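Long-range contacts in malate dehydrogenase (Porphyromonas gingivalis, PDB 3FI9), which probably catalyses the NAD-dependent interconversion of malate and oxaloacetate: residues 77-82 with 246-251; 259-264 with 277-282; 106-111 with 134-139. All blocks are in the same frame, centred on the assembly; numbering follows the deposited sequence.

Interaction 1. Residues 77-82 with 246-251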
ATOM      1  N   ALA A  77      -4.626 -12.425  20.114  1.00 23.74           N
ATOM      2  CA  ALA A  77      -4.078 -11.138  19.613  1.00 22.47           C
ATOM      3  C   ALA A  77      -3.059 -10.617  20.607  1.00 21.66           C
ATOM      4  O   ALA A  77      -3.365 -10.525  21.790  1.00 22.28           O
ATOM      5  CB  ALA A  77      -5.215 -10.102  19.427  1.00 22.12           C
ATOM      6  N   LYS A  78      -1.858 -10.277  20.154  1.00 19.90           N
ATOM      7  CA  LYS A  78      -0.912  -9.563  20.991  1.00 19.37           C
ATOM      8  C   LYS A  78      -0.675  -8.109  20.573  1.00 18.25           C
ATOM      9  O   LYS A  78      -0.126  -7.328  21.345  1.00 17.81           O
ATOM     10  CB  LYS A  78       0.440 -10.244  20.973  1.00 18.83           C
ATOM     11  CG  LYS A  78       0.439 -11.643  21.693  1.00 21.05           C
ATOM     12  CD  LYS A  78      -0.192 -11.579  23.085  1.00 23.45           C
ATOM     13  CE  LYS A  78       0.211 -12.817  23.904  1.00 28.31           C
ATOM     14  NZ  LYS A  78      -0.673 -13.916  23.536  1.00 27.22           N
ATOM     15  N   TYR A  79      -1.006  -7.797  19.335  1.00 17.91           N
ATOM     16  CA  TYR A  79      -0.936  -6.406  18.814  1.00 17.06           C
ATOM     17  C   TYR A  79      -2.212  -6.131  18.098  1.00 17.86           C
ATOM     18  O   TYR A  79      -2.759  -7.000  17.419  1.00 18.33           O
ATOM     19  CB  TYR A  79       0.255  -6.222  17.866  1.00 16.43           C
ATOM     20  CG  TYR A  79       1.522  -6.596  18.564  1.00 17.90           C
ATOM     21  CD1 TYR A  79       2.230  -5.666  19.298  1.00 21.01           C
ATOM     22  CD2 TYR A  79       1.968  -7.938  18.580  1.00 19.63           C
ATOM     23  CE1 TYR A  79       3.423  -6.034  19.991  1.00 21.96           C
ATOM     24  CE2 TYR A  79       3.102  -8.296  19.262  1.00 21.70           C
ATOM     25  CZ  TYR A  79       3.836  -7.343  19.947  1.00 24.38           C
ATOM     26  OH  TYR A  79       4.968  -7.712  20.633  1.00 26.25           O
ATOM     27  N   ILE A  80      -2.717  -4.905  18.264  1.00 17.51           N
ATOM     28  CA  ILE A  80      -3.949  -4.522  17.639  1.00 16.99           C
ATOM     29  C   ILE A  80      -3.797  -3.125  17.092  1.00 17.28           C
ATOM     30  O   ILE A  80      -3.292  -2.236  17.789  1.00 17.45           O
ATOM     31  CB  ILE A  80      -5.121  -4.448  18.663  1.00 18.08           C
ATOM     32  CG1 ILE A  80      -5.403  -5.840  19.263  1.00 17.59           C
ATOM     33  CG2 ILE A  80      -6.381  -3.909  17.956  1.00 16.57           C
ATOM     34  CD1 ILE A  80      -6.412  -5.803  20.430  1.00 21.25           C
ATOM     35  N   VAL A  81      -4.255  -2.916  15.868  1.00 16.43           N
ATOM     36  CA  VAL A  81      -4.328  -1.568  15.318  1.00 15.94           C
ATOM     37  C   VAL A  81      -5.737  -1.357  14.844  1.00 17.20           C
ATOM     38  O   VAL A  81      -6.197  -2.090  13.998  1.00 16.70           O
ATOM     39  CB  VAL A  81      -3.379  -1.403  14.105  1.00 16.28           C
ATOM     40  CG1 VAL A  81      -3.584  -0.009  13.401  1.00 15.62           C
ATOM     41  CG2 VAL A  81      -1.944  -1.615  14.559  1.00 15.16           C
ATOM     42  N   SER A  82      -6.416  -0.330  15.350  1.00 18.17           N
ATOM     43  CA  SER A  82      -7.802  -0.061  14.891  1.00 17.37           C
ATOM     44  C   SER A  82      -8.063   1.226  14.160  1.00 18.59           C
ATOM     45  O   SER A  82      -7.786   2.310  14.699  1.00 17.68           O
ATOM     46  CB  SER A  82      -8.806  -0.106  16.053  1.00 18.21           C
ATOM     47  OG  SER A  82     -10.116   0.201  15.564  1.00 18.38           O
ATOM     48  N   GLU A 246       3.983   1.609  10.867  1.00 14.33           N
ATOM     49  CA  GLU A 246       5.346   1.811  11.372  1.00 14.31           C
ATOM     50  C   GLU A 246       5.300   1.837  12.870  1.00 13.86           C
ATOM     51  O   GLU A 246       6.242   1.339  13.514  1.00 13.56           O
ATOM     52  CB  GLU A 246       5.959   3.158  10.962  1.00 13.30           C
ATOM     53  CG  GLU A 246       6.358   3.328   9.554  1.00 19.82           C
ATOM     54  CD  GLU A 246       6.991   4.716   9.315  1.00 24.46           C
ATOM     55  OE1 GLU A 246       8.170   4.758   8.978  1.00 29.80           O
ATOM     56  OE2 GLU A 246       6.325   5.753   9.465  1.00 23.78           O
ATOM     57  N   MET A 247       4.255   2.461  13.452  1.00 13.00           N
ATOM     58  CA  MET A 247       4.150   2.460  14.946  1.00 13.62           C
ATOM     59  C   MET A 247       4.071   1.037  15.527  1.00 14.32           C
ATOM     60  O   MET A 247       4.800   0.735  16.510  1.00 14.73           O
ATOM     61  CB  MET A 247       2.948   3.291  15.463  1.00 13.42           C
ATOM     62  CG  MET A 247       2.932   4.752  14.936  1.00 13.59           C
ATOM     63  SD  MET A 247       1.434   5.624  15.434  1.00  6.06           S
ATOM     64  CE  MET A 247       1.482   5.518  17.191  1.00  9.48           C
ATOM     65  N   ILE A 248       3.172   0.196  15.004  1.00 14.13           N
ATOM     66  CA  ILE A 248       3.037  -1.164  15.570  1.00 15.96           C
ATOM     67  C   ILE A 248       4.332  -1.998  15.314  1.00 16.65           C
ATOM     68  O   ILE A 248       4.769  -2.807  16.143  1.00 17.63           O
ATOM     69  CB  ILE A 248       1.762  -1.903  15.068  1.00 16.47           C
ATOM     70  CG1 ILE A 248       1.326  -2.936  16.117  1.00 16.21           C
ATOM     71  CG2 ILE A 248       1.958  -2.546  13.639  1.00 13.65           C
ATOM     72  CD1 ILE A 248       0.816  -2.309  17.427  1.00 17.58           C
ATOM     73  N   ARG A 249       4.977  -1.773  14.184  1.00 17.57           N
ATOM     74  CA  ARG A 249       6.296  -2.387  14.001  1.00 18.37           C
ATOM     75  C   ARG A 249       7.283  -2.062  15.146  1.00 19.24           C
ATOM     76  O   ARG A 249       7.986  -2.948  15.631  1.00 19.59           O
ATOM     77  CB  ARG A 249       6.913  -2.030  12.666  1.00 17.65           C
ATOM     78  CG  ARG A 249       8.361  -2.541  12.561  1.00 19.54           C
ATOM     79  CD  ARG A 249       8.843  -2.426  11.145  1.00 19.04           C
ATOM     80  NE  ARG A 249       9.058  -1.038  10.754  1.00 21.41           N
ATOM     81  CZ  ARG A 249       9.450  -0.680   9.525  1.00 26.12           C
ATOM     82  NH1 ARG A 249       9.703  -1.613   8.607  1.00 23.50           N
ATOM     83  NH2 ARG A 249       9.636   0.594   9.221  1.00 22.29           N
ATOM     84  N   ALA A 250       7.332  -0.803  15.584  1.00 18.75           N
ATOM     85  CA  ALA A 250       8.199  -0.402  16.696  1.00 19.15           C
ATOM     86  C   ALA A 250       7.804  -1.107  17.983  1.00 18.59           C
ATOM     87  O   ALA A 250       8.651  -1.576  18.731  1.00 19.43           O
ATOM     88  CB  ALA A 250       8.126   1.141  16.888  1.00 19.00           C
ATOM     89  N   ALA A 251       6.507  -1.158  18.253  1.00 18.83           N
ATOM     90  CA  ALA A 251       6.011  -1.839  19.452  1.00 19.51           C
ATOM     91  C   ALA A 251       6.319  -3.331  19.430  1.00 20.41           C
ATOM     92  O   ALA A 251       6.337  -3.951  20.479  1.00 20.13           O
ATOM     93  CB  ALA A 251       4.522  -1.640  19.616  1.00 18.50           C
TER
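I248 on helix 238-251 sets its side chain between Y79 and V81 of strand 77-82, a parallel strand of the NAD-binding Rossmann domain. The helix comes from the C-terminal part of the chain and runs nearly antiparallel to the strand, the short axes 165° apart and 9.5 Å at closest approach. The apolar contacts centre on I248. Its CG1 lies anti to the backbone N (chi1 -153°) and reaches Y79 CB at 3.9 Å, while I248 CB meets V81 CG2 at 3.8 Å. I248 CD1 stands near the plane of the Y79 ring, at its edge, and also comes within 4.1 Å of the carbonyl oxygen of I80. Y79 and V81, alternate residues of the strand, both direct their CB toward the helix; I80 directs its own away. I123 of strand 121-124 also packs on I248, so the helix bears on more than one strand of the sheet. V81 lies close to I125, a predicted NAD-binding residue, which puts the packing near the predicted cofactor site. The remaining contact involves a polar atom but is van der Waals in kind: the carbonyl oxygen of A251 approaches the Y79 ring obliquely, with A251 O 3.6 Å from Y79 CE1.

Interaction 2. Residues 259-264 with 277-282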
ATOM      1  N   TRP A 259       8.512   9.785  15.095  1.00 22.71           N
ATOM      2  CA  TRP A 259       7.577  10.928  15.032  1.00 20.13           C
ATOM      3  C   TRP A 259       6.797  10.876  16.343  1.00 17.69           C
ATOM      4  O   TRP A 259       6.745   9.868  16.996  1.00 16.78           O
ATOM      5  CB  TRP A 259       6.581  10.792  13.862  1.00 19.89           C
ATOM      6  CG  TRP A 259       7.261  10.785  12.515  1.00 21.43           C
ATOM      7  CD1 TRP A 259       7.489   9.701  11.709  1.00 21.02           C
ATOM      8  CD2 TRP A 259       7.831  11.910  11.854  1.00 21.07           C
ATOM      9  NE1 TRP A 259       8.170  10.092  10.587  1.00 22.48           N
ATOM     10  CE2 TRP A 259       8.387  11.445  10.646  1.00 21.47           C
ATOM     11  CE3 TRP A 259       7.902  13.276  12.157  1.00 21.47           C
ATOM     12  CZ2 TRP A 259       9.030  12.286   9.742  1.00 21.16           C
ATOM     13  CZ3 TRP A 259       8.511  14.121  11.244  1.00 21.76           C
ATOM     14  CH2 TRP A 259       9.083  13.613  10.046  1.00 21.34           C
ATOM     15  N   PRO A 260       6.208  11.974  16.731  1.00 17.22           N
ATOM     16  CA  PRO A 260       5.300  12.018  17.891  1.00 16.97           C
ATOM     17  C   PRO A 260       4.154  10.972  17.798  1.00 16.58           C
ATOM     18  O   PRO A 260       3.652  10.700  16.691  1.00 17.09           O
ATOM     19  CB  PRO A 260       4.703  13.425  17.769  1.00 16.75           C
ATOM     20  CG  PRO A 260       5.832  14.219  17.197  1.00 16.13           C
ATOM     21  CD  PRO A 260       6.385  13.304  16.119  1.00 16.30           C
ATOM     22  N   ALA A 261       3.760  10.396  18.940  1.00 16.04           N
ATOM     23  CA  ALA A 261       2.586   9.526  19.018  1.00 16.35           C
ATOM     24  C   ALA A 261       1.709  10.066  20.134  1.00 15.80           C
ATOM     25  O   ALA A 261       2.188  10.780  21.006  1.00 15.19           O
ATOM     26  CB  ALA A 261       3.002   8.080  19.336  1.00 16.45           C
ATOM     27  N   GLY A 262       0.438   9.740  20.105  1.00 15.89           N
ATOM     28  CA  GLY A 262      -0.433  10.055  21.254  1.00 16.41           C
ATOM     29  C   GLY A 262      -0.217   9.050  22.377  1.00 16.62           C
ATOM     30  O   GLY A 262      -0.130   7.822  22.139  1.00 16.87           O
ATOM     31  N   CYS A 263      -0.056   9.548  23.602  1.00 16.24           N
ATOM     32  CA  CYS A 263       0.091   8.693  24.704  1.00 15.87           C
ATOM     33  C   CYS A 263      -0.464   9.339  25.964  1.00 17.34           C
ATOM     34  O   CYS A 263      -0.762  10.544  25.975  1.00 16.90           O
ATOM     35  CB  CYS A 263       1.569   8.306  24.899  1.00 18.68           C
ATOM     36  SG  CYS A 263       2.530   9.637  25.585  1.00 21.94           S
ATOM     37  N   TYR A 264      -0.642   8.522  27.005  1.00 16.66           N
ATOM     38  CA  TYR A 264      -1.210   8.980  28.266  1.00 17.16           C
ATOM     39  C   TYR A 264      -0.177   9.864  28.962  1.00 17.48           C
ATOM     40  O   TYR A 264       1.002   9.509  29.045  1.00 18.26           O
ATOM     41  CB  TYR A 264      -1.494   7.793  29.215  1.00 15.56           C
ATOM     42  CG  TYR A 264      -2.251   8.266  30.447  1.00 17.22           C
ATOM     43  CD1 TYR A 264      -3.471   8.930  30.322  1.00 19.10           C
ATOM     44  CD2 TYR A 264      -1.755   8.024  31.705  1.00 22.47           C
ATOM     45  CE1 TYR A 264      -4.173   9.389  31.486  1.00 21.01           C
ATOM     46  CE2 TYR A 264      -2.426   8.440  32.845  1.00 21.66           C
ATOM     47  CZ  TYR A 264      -3.626   9.116  32.725  1.00 21.76           C
ATOM     48  OH  TYR A 264      -4.240   9.507  33.880  1.00 23.98           O
ATOM     49  N   MET A 277       2.954  13.615  21.985  1.00 17.68           N
ATOM     50  CA  MET A 277       4.094  13.887  22.838  1.00 18.01           C
ATOM     51  C   MET A 277       5.385  13.469  22.153  1.00 18.26           C
ATOM     52  O   MET A 277       5.362  12.818  21.113  1.00 17.51           O
ATOM     53  CB  MET A 277       3.942  13.138  24.173  1.00 17.74           C
ATOM     54  CG  MET A 277       2.925  13.754  25.144  1.00 19.02           C
ATOM     55  SD  MET A 277       3.668  15.122  26.167  1.00 15.72           S
ATOM     56  CE  MET A 277       3.720  16.420  24.990  1.00 20.35           C
ATOM     57  N   GLU A 278       6.514  13.817  22.748  1.00 19.83           N
ATOM     58  CA  GLU A 278       7.804  13.299  22.263  1.00 20.56           C
ATOM     59  C   GLU A 278       8.029  11.909  22.816  1.00 22.14           C
ATOM     60  O   GLU A 278       8.576  11.727  23.915  1.00 22.54           O
ATOM     61  CB  GLU A 278       8.955  14.228  22.632  1.00 20.52           C
ATOM     62  CG  GLU A 278      10.306  13.843  22.025  1.00 23.08           C
ATOM     63  CD  GLU A 278      10.324  13.894  20.503  1.00 29.36           C
ATOM     64  OE1 GLU A 278       9.495  14.598  19.889  1.00 30.45           O
ATOM     65  OE2 GLU A 278      11.196  13.240  19.904  1.00 33.98           O
ATOM     66  N   THR A 279       7.642  10.923  22.017  1.00 22.67           N
ATOM     67  CA  THR A 279       7.529   9.563  22.481  1.00 23.09           C
ATOM     68  C   THR A 279       8.562   8.683  21.821  1.00 23.74           C
ATOM     69  O   THR A 279       9.068   9.007  20.742  1.00 24.00           O
ATOM     70  CB  THR A 279       6.143   9.000  22.102  1.00 23.35           C
ATOM     71  OG1 THR A 279       5.737   9.521  20.810  1.00 20.72           O
ATOM     72  CG2 THR A 279       5.125   9.378  23.139  1.00 22.00           C
ATOM     73  N   THR A 280       8.889   7.573  22.478  1.00 24.44           N
ATOM     74  CA  THR A 280       9.568   6.481  21.808  1.00 25.03           C
ATOM     75  C   THR A 280       8.776   5.220  22.116  1.00 23.43           C
ATOM     76  O   THR A 280       8.374   4.971  23.227  1.00 22.98           O
ATOM     77  CB  THR A 280      11.108   6.344  22.104  1.00 26.37           C
ATOM     78  OG1 THR A 280      11.405   5.154  22.858  1.00 32.72           O
ATOM     79  CG2 THR A 280      11.646   7.557  22.820  1.00 26.82           C
ATOM     80  N   ILE A 281       8.511   4.475  21.065  1.00 22.44           N
ATOM     81  CA  ILE A 281       7.778   3.250  21.149  1.00 20.84           C
ATOM     82  C   ILE A 281       8.793   2.156  20.899  1.00 21.99           C
ATOM     83  O   ILE A 281       9.535   2.193  19.919  1.00 23.22           O
ATOM     84  CB  ILE A 281       6.742   3.236  20.040  1.00 20.95           C
ATOM     85  CG1 ILE A 281       5.797   4.442  20.198  1.00 18.06           C
ATOM     86  CG2 ILE A 281       6.023   1.920  20.008  1.00 18.09           C
ATOM     87  CD1 ILE A 281       4.717   4.465  19.123  1.00 19.01           C
ATOM     88  N   THR A 282       8.909   1.223  21.835  1.00 22.76           N
ATOM     89  CA  THR A 282       9.821   0.100  21.645  1.00 23.25           C
ATOM     90  C   THR A 282       9.071  -1.183  22.039  1.00 23.74           C
ATOM     91  O   THR A 282       7.865  -1.153  22.310  1.00 23.09           O
ATOM     92  CB  THR A 282      11.066   0.241  22.536  1.00 23.35           C
ATOM     93  OG1 THR A 282      10.670   0.031  23.882  1.00 22.60           O
ATOM     94  CG2 THR A 282      11.658   1.658  22.434  1.00 24.43           C
TER
HETATM   95  O   HOH W   1       6.735   7.893  18.787  1.00 24.04           O
HETATM   96  O   HOH W   2       8.798  11.042  19.119  1.00 42.97           O
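T279 OG1 accepts the backbone N-H of A261 in a hydrogen bond of 2.9 Å between A261 N and T279 OG1, bent to 134° at the hydrogen. The torsion that puts T279 OG1 between the backbone N and the carbonyl carbon (chi1 36°) turns the hydroxyl to this amide. The same oxygen is hydrogen-bonded to water 1, with T279 OG1 2.8 Å from it.

Water 1 also donates to the carbonyl oxygen of W259, at 2.7 Å from W259 O, and weakly to T279 O. A second water reverses the emphasis, giving its strong bond to T279 O (water 2 to T279 O 2.6 Å) and a weak one to W259 O. Two waters thus bridge the same pair of carbonyls, W259 O and T279 O. On the backbone, M277 N donates to A261 O at 3.1 Å. M277 O receives a CA-H...O contact from P260 CA at 3.3 Å.

Apolar groups complete the join. C263 SG rests against T279 CG2 at 3.6 Å and near M277 CB, and I281 CD1 touches A261 CB; M247 of helix 238-251 packs on both A261 and I281. E278, turned away, forms a salt bridge with R177 and a hydrogen bond with Y179.

Strands 261-264 and 279-282 cross at 89°. Strand 261-267 belongs to the large mixed sheet that continues the Rossmann strands. Strand 273-277, its partner at the edge of that sheet, leads directly into 279-282, whose antiparallel hairpin with 285-288 lies across 261-264 in the C-terminal domain of the lactate/malate dehydrogenase fold.

Interaction 3. Residues 106-111 with 134-139; sequences AQLGKD and LVTLIY
Y139 of helix 129-140 lies against A106 and G109 of helix 94-115; the two helices run in similar directions, 29° apart and 7.3 Å at closest approach. Y139 buries the largest area of the contact. Its CG lies anti to the carbonyl carbon (chi1 -79°), and the ring is laid against helix 94-115. The methyl of A106 sits over one face in a CH-pi contact, A106 CB being 3.7 Å from the ring centroid and 15° off its normal. K110 runs alongside the tyrosine, pointing the same way, its CG 3.8 Å from Y139 CD2 and its CE at a similar distance from CE2. The phenol oxygen is hydrogen-bonded beyond the helices, to the carbonyl of I322.

A106 also receives V135: V135 CG1 lies 3.3 Å from A106 N and 3.8 Å from A106 CB. The small methyl therefore fits between a valine branch and an aromatic face.

T136, next in area, keeps its polar end busy with the backbone: OG1 has T132 O of its own helix, the stronger partner, and A105 O of the other within bonding reach, its single proton shared between them, while L108 CD2 lies 4.2 Å from T136 OG1. With no side chain at G109, the backbones draw nearest here: G109 CA is 4.5 Å from Y139 CA and 3.9 Å from Y139 CB. Both helices belong to the NAD-binding domain, and L108 lies near F126, a predicted NAD-binding residue. The chemistry is thus mainly apolar, resting on small residues that permit close helices.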
ATOM      1  N   ALA A 106     -15.041   2.447  23.809  1.00 19.58           N
ATOM      2  CA  ALA A 106     -15.255   1.684  25.103  1.00 19.48           C
ATOM      3  C   ALA A 106     -15.457   0.189  24.871  1.00 18.98           C
ATOM      4  O   ALA A 106     -14.908  -0.690  25.589  1.00 19.05           O
ATOM      5  CB  ALA A 106     -16.445   2.228  25.877  1.00 18.76           C
ATOM      6  N   GLN A 107     -16.271  -0.098  23.879  1.00 19.53           N
ATOM      7  CA  GLN A 107     -16.519  -1.478  23.467  1.00 20.86           C
ATOM      8  C   GLN A 107     -15.255  -2.166  23.020  1.00 20.03           C
ATOM      9  O   GLN A 107     -15.084  -3.339  23.309  1.00 20.86           O
ATOM     10  CB  GLN A 107     -17.592  -1.557  22.362  1.00 21.66           C
ATOM     11  CG  GLN A 107     -18.009  -3.005  22.067  1.00 25.25           C
ATOM     12  CD  GLN A 107     -18.698  -3.665  23.280  1.00 30.91           C
ATOM     13  OE1 GLN A 107     -19.637  -3.107  23.839  1.00 33.97           O
ATOM     14  NE2 GLN A 107     -18.215  -4.842  23.694  1.00 32.46           N
ATOM     15  N   LEU A 108     -14.343  -1.461  22.333  1.00 19.52           N
ATOM     16  CA  LEU A 108     -13.077  -2.102  21.974  1.00 19.49           C
ATOM     17  C   LEU A 108     -12.255  -2.429  23.213  1.00 18.64           C
ATOM     18  O   LEU A 108     -11.709  -3.515  23.329  1.00 17.67           O
ATOM     19  CB  LEU A 108     -12.247  -1.234  21.026  1.00 19.48           C
ATOM     20  CG  LEU A 108     -10.812  -1.674  20.681  1.00 19.66           C
ATOM     21  CD1 LEU A 108     -10.813  -3.078  20.072  1.00 20.12           C
ATOM     22  CD2 LEU A 108     -10.289  -0.643  19.668  1.00 18.77           C
ATOM     23  N   GLY A 109     -12.178  -1.487  24.151  1.00 18.90           N
ATOM     24  CA  GLY A 109     -11.561  -1.794  25.439  1.00 19.66           C
ATOM     25  C   GLY A 109     -12.178  -3.016  26.150  1.00 19.43           C
ATOM     26  O   GLY A 109     -11.468  -3.911  26.606  1.00 20.26           O
ATOM     27  N   LYS A 110     -13.489  -3.041  26.300  1.00 19.76           N
ATOM     28  CA  LYS A 110     -14.155  -4.167  26.985  1.00 20.62           C
ATOM     29  C   LYS A 110     -13.802  -5.516  26.308  1.00 20.26           C
ATOM     30  O   LYS A 110     -13.567  -6.550  26.958  1.00 19.49           O
ATOM     31  CB  LYS A 110     -15.669  -3.959  26.933  1.00 21.90           C
ATOM     32  CG  LYS A 110     -16.216  -2.745  27.703  1.00 23.35           C
ATOM     33  CD  LYS A 110     -17.684  -2.545  27.297  1.00 24.52           C
ATOM     34  CE  LYS A 110     -18.307  -1.315  27.948  1.00 28.11           C
ATOM     35  NZ  LYS A 110     -19.802  -1.303  27.855  1.00 28.61           N
ATOM     36  N   ASP A 111     -13.748  -5.480  24.979  1.00 20.93           N
ATOM     37  CA  ASP A 111     -13.440  -6.676  24.160  1.00 20.89           C
ATOM     38  C   ASP A 111     -12.012  -7.137  24.353  1.00 21.11           C
ATOM     39  O   ASP A 111     -11.724  -8.348  24.411  1.00 20.98           O
ATOM     40  CB  ASP A 111     -13.621  -6.354  22.676  1.00 21.32           C
ATOM     41  CG  ASP A 111     -15.072  -6.220  22.260  1.00 23.84           C
ATOM     42  OD1 ASP A 111     -15.979  -6.648  22.994  1.00 28.55           O
ATOM     43  OD2 ASP A 111     -15.310  -5.648  21.182  1.00 29.15           O
ATOM     44  N   LEU A 134      -7.998   7.453  24.889  1.00 17.27           N
ATOM     45  CA  LEU A 134      -8.059   7.425  26.387  1.00 17.37           C
ATOM     46  C   LEU A 134      -9.154   6.456  26.877  1.00 17.31           C
ATOM     47  O   LEU A 134      -8.981   5.710  27.848  1.00 18.39           O
ATOM     48  CB  LEU A 134      -8.322   8.842  26.922  1.00 18.34           C
ATOM     49  CG  LEU A 134      -8.578   9.051  28.414  1.00 18.36           C
ATOM     50  CD1 LEU A 134      -7.374   8.629  29.207  1.00 18.38           C
ATOM     51  CD2 LEU A 134      -8.883  10.554  28.702  1.00 18.42           C
ATOM     52  N   VAL A 135     -10.277   6.455  26.174  1.00 17.29           N
ATOM     53  CA  VAL A 135     -11.380   5.561  26.531  1.00 17.15           C
ATOM     54  C   VAL A 135     -10.951   4.124  26.322  1.00 17.44           C
ATOM     55  O   VAL A 135     -11.193   3.251  27.170  1.00 16.96           O
ATOM     56  CB  VAL A 135     -12.604   5.829  25.648  1.00 17.06           C
ATOM     57  CG1 VAL A 135     -13.624   4.698  25.794  1.00 15.53           C
ATOM     58  CG2 VAL A 135     -13.244   7.197  25.990  1.00 16.44           C
ATOM     59  N   THR A 136     -10.303   3.847  25.195  1.00 17.91           N
ATOM     60  CA  THR A 136      -9.815   2.474  25.022  1.00 18.27           C
ATOM     61  C   THR A 136      -8.880   2.039  26.127  1.00 19.27           C
ATOM     62  O   THR A 136      -9.012   0.919  26.634  1.00 20.07           O
ATOM     63  CB  THR A 136      -9.156   2.239  23.636  1.00 19.03           C
ATOM     64  OG1 THR A 136     -10.136   2.372  22.625  1.00 18.05           O
ATOM     65  CG2 THR A 136      -8.586   0.828  23.535  1.00 18.36           C
ATOM     66  N   LEU A 137      -7.880   2.873  26.469  1.00 18.27           N
ATOM     67  CA  LEU A 137      -6.969   2.572  27.564  1.00 18.67           C
ATOM     68  C   LEU A 137      -7.723   2.232  28.859  1.00 19.14           C
ATOM     69  O   LEU A 137      -7.460   1.217  29.514  1.00 18.41           O
ATOM     70  CB  LEU A 137      -6.030   3.779  27.815  1.00 19.09           C
ATOM     71  CG  LEU A 137      -4.996   3.658  28.923  1.00 18.75           C
ATOM     72  CD1 LEU A 137      -4.209   2.335  28.838  1.00 16.83           C
ATOM     73  CD2 LEU A 137      -4.072   4.915  29.045  1.00 18.34           C
ATOM     74  N   ILE A 138      -8.663   3.095  29.225  1.00 18.11           N
ATOM     75  CA  ILE A 138      -9.399   2.937  30.475  1.00 19.66           C
ATOM     76  C   ILE A 138     -10.212   1.628  30.538  1.00 20.08           C
ATOM     77  O   ILE A 138     -10.047   0.824  31.478  1.00 21.52           O
ATOM     78  CB  ILE A 138     -10.296   4.141  30.716  1.00 19.77           C
ATOM     79  CG1 ILE A 138      -9.419   5.363  31.014  1.00 20.19           C
ATOM     80  CG2 ILE A 138     -11.243   3.846  31.876  1.00 21.64           C
ATOM     81  CD1 ILE A 138     -10.212   6.670  31.007  1.00 21.88           C
ATOM     82  N   TYR A 139     -10.996   1.365  29.498  1.00 19.34           N
ATOM     83  CA  TYR A 139     -11.783   0.136  29.452  1.00 19.24           C
ATOM     84  C   TYR A 139     -10.984  -1.160  29.189  1.00 20.45           C
ATOM     85  O   TYR A 139     -11.452  -2.263  29.521  1.00 19.87           O
ATOM     86  CB  TYR A 139     -12.869   0.268  28.431  1.00 18.89           C
ATOM     87  CG  TYR A 139     -14.061   1.062  28.914  1.00 21.90           C
ATOM     88  CD1 TYR A 139     -14.114   2.442  28.745  1.00 21.40           C
ATOM     89  CD2 TYR A 139     -15.135   0.431  29.521  1.00 20.76           C
ATOM     90  CE1 TYR A 139     -15.207   3.184  29.167  1.00 22.45           C
ATOM     91  CE2 TYR A 139     -16.233   1.165  29.965  1.00 21.72           C
ATOM     92  CZ  TYR A 139     -16.265   2.544  29.788  1.00 24.02           C
ATOM     93  OH  TYR A 139     -17.358   3.315  30.201  1.00 24.37           O
TER

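Interactions 1 and 2 are interior and meet directly: M247 of helix 238-251 packs on A261, and A250 and A251 lie against I281, so that helix is shared between the Rossmann strand 77-82 and the hairpin strand 279-282. Interaction 3 lies on the opposite face of strand 77-82 from helix 238-251 and reaches the surface at K110 and part of Y139. It touches interaction 1 through S82 and L108, and interaction 2 through Y264 with L134 and L137. Chemistry differs accordingly: aliphatic and aromatic side chains in interaction 1, backbone, hydroxyl and water bonds in interaction 2, and close helix packing around a tyrosine face in interaction 3.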